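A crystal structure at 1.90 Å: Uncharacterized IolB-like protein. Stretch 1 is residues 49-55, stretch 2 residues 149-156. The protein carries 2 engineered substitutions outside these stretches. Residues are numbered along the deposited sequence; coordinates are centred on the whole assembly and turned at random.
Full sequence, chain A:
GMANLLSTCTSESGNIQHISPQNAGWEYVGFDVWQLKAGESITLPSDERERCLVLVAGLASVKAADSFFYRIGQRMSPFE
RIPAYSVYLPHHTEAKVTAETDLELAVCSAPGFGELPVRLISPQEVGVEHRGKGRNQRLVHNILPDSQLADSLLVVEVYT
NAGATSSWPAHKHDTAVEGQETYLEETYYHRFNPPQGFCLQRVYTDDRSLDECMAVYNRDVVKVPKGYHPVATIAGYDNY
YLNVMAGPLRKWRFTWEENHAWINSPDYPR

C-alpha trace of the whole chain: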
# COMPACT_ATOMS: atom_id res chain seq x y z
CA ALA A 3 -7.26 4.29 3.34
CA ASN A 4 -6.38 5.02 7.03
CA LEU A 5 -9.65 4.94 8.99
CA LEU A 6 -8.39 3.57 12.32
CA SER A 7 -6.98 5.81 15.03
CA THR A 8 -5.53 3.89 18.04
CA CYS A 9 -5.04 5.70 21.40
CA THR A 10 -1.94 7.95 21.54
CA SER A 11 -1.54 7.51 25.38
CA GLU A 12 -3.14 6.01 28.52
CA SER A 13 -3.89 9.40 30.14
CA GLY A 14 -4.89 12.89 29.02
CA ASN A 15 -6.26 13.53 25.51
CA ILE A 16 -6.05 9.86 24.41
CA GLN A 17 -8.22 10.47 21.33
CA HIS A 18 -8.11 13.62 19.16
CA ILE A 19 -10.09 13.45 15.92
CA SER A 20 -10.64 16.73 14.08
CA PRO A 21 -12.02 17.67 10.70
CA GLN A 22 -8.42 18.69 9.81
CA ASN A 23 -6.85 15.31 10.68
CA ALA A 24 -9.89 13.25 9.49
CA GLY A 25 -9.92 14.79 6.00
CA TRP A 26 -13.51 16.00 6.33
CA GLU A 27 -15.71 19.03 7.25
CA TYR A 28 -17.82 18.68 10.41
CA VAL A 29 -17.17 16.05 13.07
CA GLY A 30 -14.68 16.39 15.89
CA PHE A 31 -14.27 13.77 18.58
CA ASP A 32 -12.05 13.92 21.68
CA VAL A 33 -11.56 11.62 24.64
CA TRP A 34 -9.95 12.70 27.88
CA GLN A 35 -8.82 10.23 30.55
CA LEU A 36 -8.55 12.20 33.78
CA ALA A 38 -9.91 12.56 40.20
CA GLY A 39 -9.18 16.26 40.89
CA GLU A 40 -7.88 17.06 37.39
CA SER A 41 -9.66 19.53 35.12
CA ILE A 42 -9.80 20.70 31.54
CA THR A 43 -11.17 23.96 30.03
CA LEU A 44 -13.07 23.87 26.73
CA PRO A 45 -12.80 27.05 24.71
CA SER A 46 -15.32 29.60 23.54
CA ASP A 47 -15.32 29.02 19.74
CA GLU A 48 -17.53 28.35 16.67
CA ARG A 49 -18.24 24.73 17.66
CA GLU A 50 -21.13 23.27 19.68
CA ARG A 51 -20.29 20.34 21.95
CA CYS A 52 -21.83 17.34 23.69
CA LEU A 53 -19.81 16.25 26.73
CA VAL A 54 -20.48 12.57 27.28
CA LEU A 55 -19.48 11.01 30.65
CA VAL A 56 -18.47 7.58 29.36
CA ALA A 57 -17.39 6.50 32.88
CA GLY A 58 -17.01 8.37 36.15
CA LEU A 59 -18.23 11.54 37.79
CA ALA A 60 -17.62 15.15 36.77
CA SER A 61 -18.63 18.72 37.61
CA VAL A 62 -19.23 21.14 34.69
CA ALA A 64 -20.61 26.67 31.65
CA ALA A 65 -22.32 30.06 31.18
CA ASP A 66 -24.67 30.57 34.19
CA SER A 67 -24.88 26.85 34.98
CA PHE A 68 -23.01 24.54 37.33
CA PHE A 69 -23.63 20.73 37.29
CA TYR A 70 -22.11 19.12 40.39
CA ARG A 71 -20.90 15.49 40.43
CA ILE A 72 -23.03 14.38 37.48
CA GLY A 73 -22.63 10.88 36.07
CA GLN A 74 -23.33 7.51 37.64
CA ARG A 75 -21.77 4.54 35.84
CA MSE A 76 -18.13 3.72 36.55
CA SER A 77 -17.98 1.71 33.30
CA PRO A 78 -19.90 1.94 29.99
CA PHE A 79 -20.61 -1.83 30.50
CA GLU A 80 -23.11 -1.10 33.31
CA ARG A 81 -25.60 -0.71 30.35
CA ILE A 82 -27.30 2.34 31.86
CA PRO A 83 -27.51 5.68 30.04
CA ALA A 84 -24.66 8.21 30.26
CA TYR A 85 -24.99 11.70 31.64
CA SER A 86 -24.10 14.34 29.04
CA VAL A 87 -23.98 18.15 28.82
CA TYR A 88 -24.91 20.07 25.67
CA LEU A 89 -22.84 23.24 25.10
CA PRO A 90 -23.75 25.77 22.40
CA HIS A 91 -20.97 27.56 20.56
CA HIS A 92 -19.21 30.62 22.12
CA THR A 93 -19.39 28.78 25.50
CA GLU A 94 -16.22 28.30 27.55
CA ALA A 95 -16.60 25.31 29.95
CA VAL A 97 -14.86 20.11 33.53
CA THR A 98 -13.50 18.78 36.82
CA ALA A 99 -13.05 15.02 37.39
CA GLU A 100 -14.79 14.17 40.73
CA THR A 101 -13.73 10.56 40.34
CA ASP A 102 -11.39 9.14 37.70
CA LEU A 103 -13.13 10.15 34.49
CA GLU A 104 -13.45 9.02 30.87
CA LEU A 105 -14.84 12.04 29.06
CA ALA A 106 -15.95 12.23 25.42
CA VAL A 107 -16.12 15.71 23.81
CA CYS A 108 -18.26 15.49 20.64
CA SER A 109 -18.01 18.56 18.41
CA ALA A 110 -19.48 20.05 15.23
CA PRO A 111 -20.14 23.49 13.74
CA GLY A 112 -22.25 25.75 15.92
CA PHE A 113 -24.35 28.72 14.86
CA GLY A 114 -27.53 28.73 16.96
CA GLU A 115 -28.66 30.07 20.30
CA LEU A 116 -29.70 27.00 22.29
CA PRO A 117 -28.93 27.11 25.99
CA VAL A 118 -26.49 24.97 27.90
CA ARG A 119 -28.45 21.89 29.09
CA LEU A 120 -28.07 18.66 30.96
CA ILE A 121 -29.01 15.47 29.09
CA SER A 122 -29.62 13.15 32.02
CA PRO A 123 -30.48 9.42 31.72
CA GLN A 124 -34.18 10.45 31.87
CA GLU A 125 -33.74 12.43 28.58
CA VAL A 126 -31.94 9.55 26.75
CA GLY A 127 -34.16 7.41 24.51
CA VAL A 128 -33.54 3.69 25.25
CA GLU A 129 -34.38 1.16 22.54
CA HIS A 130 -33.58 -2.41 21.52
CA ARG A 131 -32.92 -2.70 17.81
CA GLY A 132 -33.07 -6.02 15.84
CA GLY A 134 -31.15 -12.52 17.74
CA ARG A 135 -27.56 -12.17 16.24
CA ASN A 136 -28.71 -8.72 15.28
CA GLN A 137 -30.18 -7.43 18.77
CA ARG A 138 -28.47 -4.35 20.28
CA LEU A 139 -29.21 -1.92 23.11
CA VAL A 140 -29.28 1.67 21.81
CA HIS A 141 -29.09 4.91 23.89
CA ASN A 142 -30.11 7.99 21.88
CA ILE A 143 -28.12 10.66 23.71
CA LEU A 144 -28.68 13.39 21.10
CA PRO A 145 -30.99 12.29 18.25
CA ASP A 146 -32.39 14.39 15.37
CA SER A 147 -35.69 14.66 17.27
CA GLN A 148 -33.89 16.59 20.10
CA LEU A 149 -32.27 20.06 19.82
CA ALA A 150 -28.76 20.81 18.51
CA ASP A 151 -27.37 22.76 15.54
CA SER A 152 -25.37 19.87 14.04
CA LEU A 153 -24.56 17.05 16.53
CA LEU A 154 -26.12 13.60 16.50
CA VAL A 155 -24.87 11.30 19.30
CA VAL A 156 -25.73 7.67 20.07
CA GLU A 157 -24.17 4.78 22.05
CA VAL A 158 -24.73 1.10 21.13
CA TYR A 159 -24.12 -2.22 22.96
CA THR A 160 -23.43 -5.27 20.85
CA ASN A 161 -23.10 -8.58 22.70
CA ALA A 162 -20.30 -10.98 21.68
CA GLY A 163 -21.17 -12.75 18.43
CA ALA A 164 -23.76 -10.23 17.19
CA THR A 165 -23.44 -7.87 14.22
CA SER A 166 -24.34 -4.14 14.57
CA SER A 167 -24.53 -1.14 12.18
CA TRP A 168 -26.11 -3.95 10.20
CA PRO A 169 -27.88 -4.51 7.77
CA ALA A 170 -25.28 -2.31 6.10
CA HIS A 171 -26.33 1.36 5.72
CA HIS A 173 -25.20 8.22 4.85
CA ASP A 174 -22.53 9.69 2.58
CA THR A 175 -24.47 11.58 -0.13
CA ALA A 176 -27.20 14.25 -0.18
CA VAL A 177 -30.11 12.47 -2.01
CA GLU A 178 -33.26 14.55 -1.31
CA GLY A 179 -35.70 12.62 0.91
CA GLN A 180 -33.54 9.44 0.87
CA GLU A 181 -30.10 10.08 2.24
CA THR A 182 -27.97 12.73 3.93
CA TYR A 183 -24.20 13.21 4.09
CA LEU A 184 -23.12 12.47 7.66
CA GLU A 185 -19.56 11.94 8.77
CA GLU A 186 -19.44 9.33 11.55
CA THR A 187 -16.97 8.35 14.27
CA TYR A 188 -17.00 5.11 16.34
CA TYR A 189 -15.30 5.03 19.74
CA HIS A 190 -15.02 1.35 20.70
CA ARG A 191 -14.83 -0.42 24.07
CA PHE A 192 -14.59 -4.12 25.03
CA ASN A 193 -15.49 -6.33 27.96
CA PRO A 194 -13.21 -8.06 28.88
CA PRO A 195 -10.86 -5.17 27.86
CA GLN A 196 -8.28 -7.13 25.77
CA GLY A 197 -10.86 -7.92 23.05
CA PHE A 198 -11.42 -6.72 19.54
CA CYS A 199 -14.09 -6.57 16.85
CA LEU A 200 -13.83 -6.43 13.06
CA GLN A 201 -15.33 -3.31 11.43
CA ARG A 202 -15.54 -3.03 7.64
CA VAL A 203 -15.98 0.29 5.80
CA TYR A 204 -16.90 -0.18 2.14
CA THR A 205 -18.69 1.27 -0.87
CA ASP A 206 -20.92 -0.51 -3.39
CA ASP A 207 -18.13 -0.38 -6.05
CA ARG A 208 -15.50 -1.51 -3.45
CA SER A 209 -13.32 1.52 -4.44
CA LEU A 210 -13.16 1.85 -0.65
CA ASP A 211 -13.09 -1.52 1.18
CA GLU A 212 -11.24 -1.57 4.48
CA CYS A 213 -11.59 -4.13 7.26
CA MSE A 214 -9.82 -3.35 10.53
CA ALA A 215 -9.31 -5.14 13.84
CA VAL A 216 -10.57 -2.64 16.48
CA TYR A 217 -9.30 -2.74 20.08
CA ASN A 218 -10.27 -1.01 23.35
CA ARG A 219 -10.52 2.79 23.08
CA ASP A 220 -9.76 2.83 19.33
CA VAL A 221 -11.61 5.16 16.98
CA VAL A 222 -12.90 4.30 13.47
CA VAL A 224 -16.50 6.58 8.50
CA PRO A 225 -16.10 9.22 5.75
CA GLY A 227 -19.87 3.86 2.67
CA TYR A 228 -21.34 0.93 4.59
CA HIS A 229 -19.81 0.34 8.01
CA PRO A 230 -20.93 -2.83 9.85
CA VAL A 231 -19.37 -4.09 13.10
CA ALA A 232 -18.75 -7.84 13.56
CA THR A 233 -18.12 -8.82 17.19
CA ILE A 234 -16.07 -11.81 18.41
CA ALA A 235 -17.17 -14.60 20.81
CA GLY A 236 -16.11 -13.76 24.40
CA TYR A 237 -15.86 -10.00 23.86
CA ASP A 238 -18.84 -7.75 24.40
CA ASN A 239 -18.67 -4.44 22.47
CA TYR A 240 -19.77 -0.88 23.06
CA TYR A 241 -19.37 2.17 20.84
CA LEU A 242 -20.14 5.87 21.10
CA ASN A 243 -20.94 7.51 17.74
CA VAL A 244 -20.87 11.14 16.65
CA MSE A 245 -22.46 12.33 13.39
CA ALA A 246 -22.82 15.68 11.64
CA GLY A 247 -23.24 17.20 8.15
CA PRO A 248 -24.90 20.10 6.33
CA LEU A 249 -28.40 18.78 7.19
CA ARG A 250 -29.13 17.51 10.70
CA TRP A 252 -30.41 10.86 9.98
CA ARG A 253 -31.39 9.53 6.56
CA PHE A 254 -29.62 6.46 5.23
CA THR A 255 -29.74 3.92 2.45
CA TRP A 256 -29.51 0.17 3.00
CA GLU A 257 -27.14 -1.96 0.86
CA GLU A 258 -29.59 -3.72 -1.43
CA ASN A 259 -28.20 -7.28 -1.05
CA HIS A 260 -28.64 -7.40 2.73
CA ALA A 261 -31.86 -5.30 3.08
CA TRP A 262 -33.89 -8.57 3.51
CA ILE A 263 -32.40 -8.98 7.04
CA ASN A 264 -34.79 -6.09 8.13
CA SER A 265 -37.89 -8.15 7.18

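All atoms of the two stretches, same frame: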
# COMPACT_ATOMS: atom_id res chain seq x y z
N ARG A 49 -17.76 26.10 17.60
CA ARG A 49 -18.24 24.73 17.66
C ARG A 49 -19.19 24.50 18.85
O ARG A 49 -18.98 25.06 19.95
CB ARG A 49 -17.02 23.81 17.68
CG ARG A 49 -16.26 23.96 16.36
CD ARG A 49 -15.08 23.12 16.18
NE ARG A 49 -15.31 21.69 16.10
CZ ARG A 49 -15.72 21.01 15.02
NH1 ARG A 49 -16.14 21.62 13.90
NH2 ARG A 49 -15.77 19.71 15.10
N GLU A 50 -20.27 23.77 18.61
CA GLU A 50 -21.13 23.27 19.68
C GLU A 50 -20.52 21.92 20.10
O GLU A 50 -19.77 21.27 19.35
CB GLU A 50 -22.61 23.11 19.30
CG GLU A 50 -22.86 22.15 18.19
CD GLU A 50 -24.32 21.84 17.94
OE1 GLU A 50 -25.22 22.58 18.44
OE2 GLU A 50 -24.53 20.84 17.21
N ARG A 51 -20.80 21.54 21.33
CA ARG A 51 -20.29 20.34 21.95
C ARG A 51 -21.33 19.56 22.77
O ARG A 51 -22.32 20.11 23.30
CB ARG A 51 -19.10 20.67 22.87
CG ARG A 51 -17.82 21.12 22.19
CD ARG A 51 -16.78 21.71 23.15
NE ARG A 51 -15.53 22.04 22.43
CZ ARG A 51 -15.29 23.17 21.77
NH1 ARG A 51 -16.19 24.12 21.70
NH2 ARG A 51 -14.13 23.34 21.13
N CYS A 52 -21.08 18.25 22.86
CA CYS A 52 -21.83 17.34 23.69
C CYS A 52 -20.76 16.56 24.48
O CYS A 52 -19.95 15.82 23.94
CB CYS A 52 -22.76 16.40 22.90
SG CYS A 52 -23.78 15.33 23.95
N LEU A 53 -20.72 16.85 25.77
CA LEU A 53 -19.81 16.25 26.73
C LEU A 53 -20.47 15.01 27.21
O LEU A 53 -21.52 15.09 27.87
CB LEU A 53 -19.59 17.18 27.91
CG LEU A 53 -18.59 18.35 27.81
CD1 LEU A 53 -18.60 18.99 26.45
CD2 LEU A 53 -18.86 19.35 28.95
N VAL A 54 -19.92 13.86 26.88
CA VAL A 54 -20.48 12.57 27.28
C VAL A 54 -19.58 11.97 28.37
O VAL A 54 -18.36 11.82 28.18
CB VAL A 54 -20.66 11.60 26.11
CG1 VAL A 54 -21.24 10.24 26.64
CG2 VAL A 54 -21.56 12.22 25.00
N LEU A 55 -20.19 11.69 29.54
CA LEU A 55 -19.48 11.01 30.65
C LEU A 55 -19.58 9.51 30.39
O LEU A 55 -20.60 8.86 30.66
CB LEU A 55 -20.03 11.42 32.03
CG LEU A 55 -19.71 12.84 32.58
CD1 LEU A 55 -20.21 13.98 31.70
CD2 LEU A 55 -20.27 13.02 34.02
N LEU A 149 -32.88 18.81 20.31
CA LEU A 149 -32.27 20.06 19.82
C LEU A 149 -30.74 20.14 19.86
O LEU A 149 -30.10 19.86 20.87
CB LEU A 149 -32.88 21.26 20.59
CG LEU A 149 -34.38 21.50 20.49
CD1 LEU A 149 -34.83 22.62 21.46
CD2 LEU A 149 -34.86 21.80 19.06
N ALA A 150 -30.16 20.50 18.71
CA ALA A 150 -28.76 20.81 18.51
C ALA A 150 -28.64 21.43 17.11
O ALA A 150 -29.52 21.25 16.27
CB ALA A 150 -27.83 19.58 18.70
N ASP A 151 -27.57 22.17 16.85
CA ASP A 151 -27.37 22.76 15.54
C ASP A 151 -26.95 21.71 14.48
O ASP A 151 -27.38 21.74 13.34
CB ASP A 151 -26.28 23.85 15.55
CG ASP A 151 -26.51 24.95 16.57
OD1 ASP A 151 -27.62 25.11 17.13
OD2 ASP A 151 -25.49 25.65 16.83
N SER A 152 -26.09 20.82 14.91
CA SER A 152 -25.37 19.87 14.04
C SER A 152 -25.23 18.44 14.58
O SER A 152 -25.44 17.46 13.84
CB SER A 152 -23.96 20.45 13.79
OG SER A 152 -24.03 21.68 13.07
N LEU A 153 -24.90 18.33 15.87
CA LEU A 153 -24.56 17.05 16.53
C LEU A 153 -25.67 16.01 16.64
O LEU A 153 -26.81 16.32 17.00
CB LEU A 153 -23.98 17.30 17.95
CG LEU A 153 -22.57 17.89 18.08
CD1 LEU A 153 -22.32 18.47 19.52
CD2 LEU A 153 -21.47 16.87 17.66
N LEU A 154 -25.29 14.77 16.32
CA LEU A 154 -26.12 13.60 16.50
C LEU A 154 -25.20 12.65 17.26
O LEU A 154 -24.10 12.39 16.81
CB LEU A 154 -26.57 13.03 15.16
CG LEU A 154 -27.45 13.93 14.27
CD1 LEU A 154 -27.53 13.39 12.82
CD2 LEU A 154 -28.82 14.07 14.90
N VAL A 155 -25.67 12.14 18.40
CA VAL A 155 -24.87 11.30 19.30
C VAL A 155 -25.69 10.10 19.76
O VAL A 155 -26.86 10.22 20.16
CB VAL A 155 -24.30 12.08 20.53
CG1 VAL A 155 -23.40 11.19 21.42
CG2 VAL A 155 -23.55 13.37 20.09
N VAL A 156 -25.08 8.91 19.66
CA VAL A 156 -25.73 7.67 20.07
C VAL A 156 -24.65 6.73 20.63
O VAL A 156 -23.50 6.81 20.23
CB VAL A 156 -26.49 7.03 18.86
CG1 VAL A 156 -25.50 6.65 17.73
CG2 VAL A 156 -27.33 5.81 19.26

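What holds the two stretches together most firmly? The carboxylate of E50 does, by accepting three hydrogen bonds from consecutive backbone amides of the other stretch. D151 N donates to E50 OE1 at 2.9 Å, while S152 N and L153 N both donate to E50 OE2, at 2.8 Å and 2.9 Å. The bonds from D151 and L153 are close to straight, with N-H...O angles of 162° and 168°; that from S152 is more bent, at 144°. Three successive amides can reach one carboxylate because the chain turns here: D151 and S152 both have psi near -40°, which brings their NH groups round to the same side as that of L153. An extended strand would alternate them.

How does E50 reach so far from its own strand? Its CA-to-CB bond points toward the other stretch, and a chi1 of 61° (p) followed by a chi2 of 172° (t) carries the carboxylate outward. The gap is real, since the CA atoms of E50 and D151, a nearest pair in the register, stand 7.5 Å apart. No hydrogen bond joins the two backbones to each other, so the side chain of E50 supplies all the hydrogen bonding between the stretches.

Does the acidic side chain of D151 disturb this arrangement? E50 OE1 and D151 OD2 lie 3.5 Å apart, and as two acceptors of like charge they gain nothing from each other directly. Both atoms also have hydrogen bonds elsewhere in the structure, which can help offset the repulsion, and the amide of D151 still bonds to the same OE1.

What fills the space beyond the carboxylate? L153 covers the first part with its CD1 methyl, which lies 3.6 Å from R51 C and 3.6 Å from C52 N, against the peptide linkage between those residues, and 4.0 Å from C52 CB. The side chain of R51 takes little part, because its CA-to-CB bond points away. L153 thus joins the two kinds of contact: its backbone NH binds E50, and its side chain packs against the strand.

How does the packing continue along the strand? By alternation. E50, C52 and V54 all point toward the second stretch, and from it L153 and V155 point back, whereas L154 between them points away. C52 CB meets V155 CG2 at 4.2 Å, and V54 CG2 meets V155 CG1 at 4.2 Å, so V155 touches two successive inward-facing residues through different methyls. These are van der Waals contacts among buried side chains.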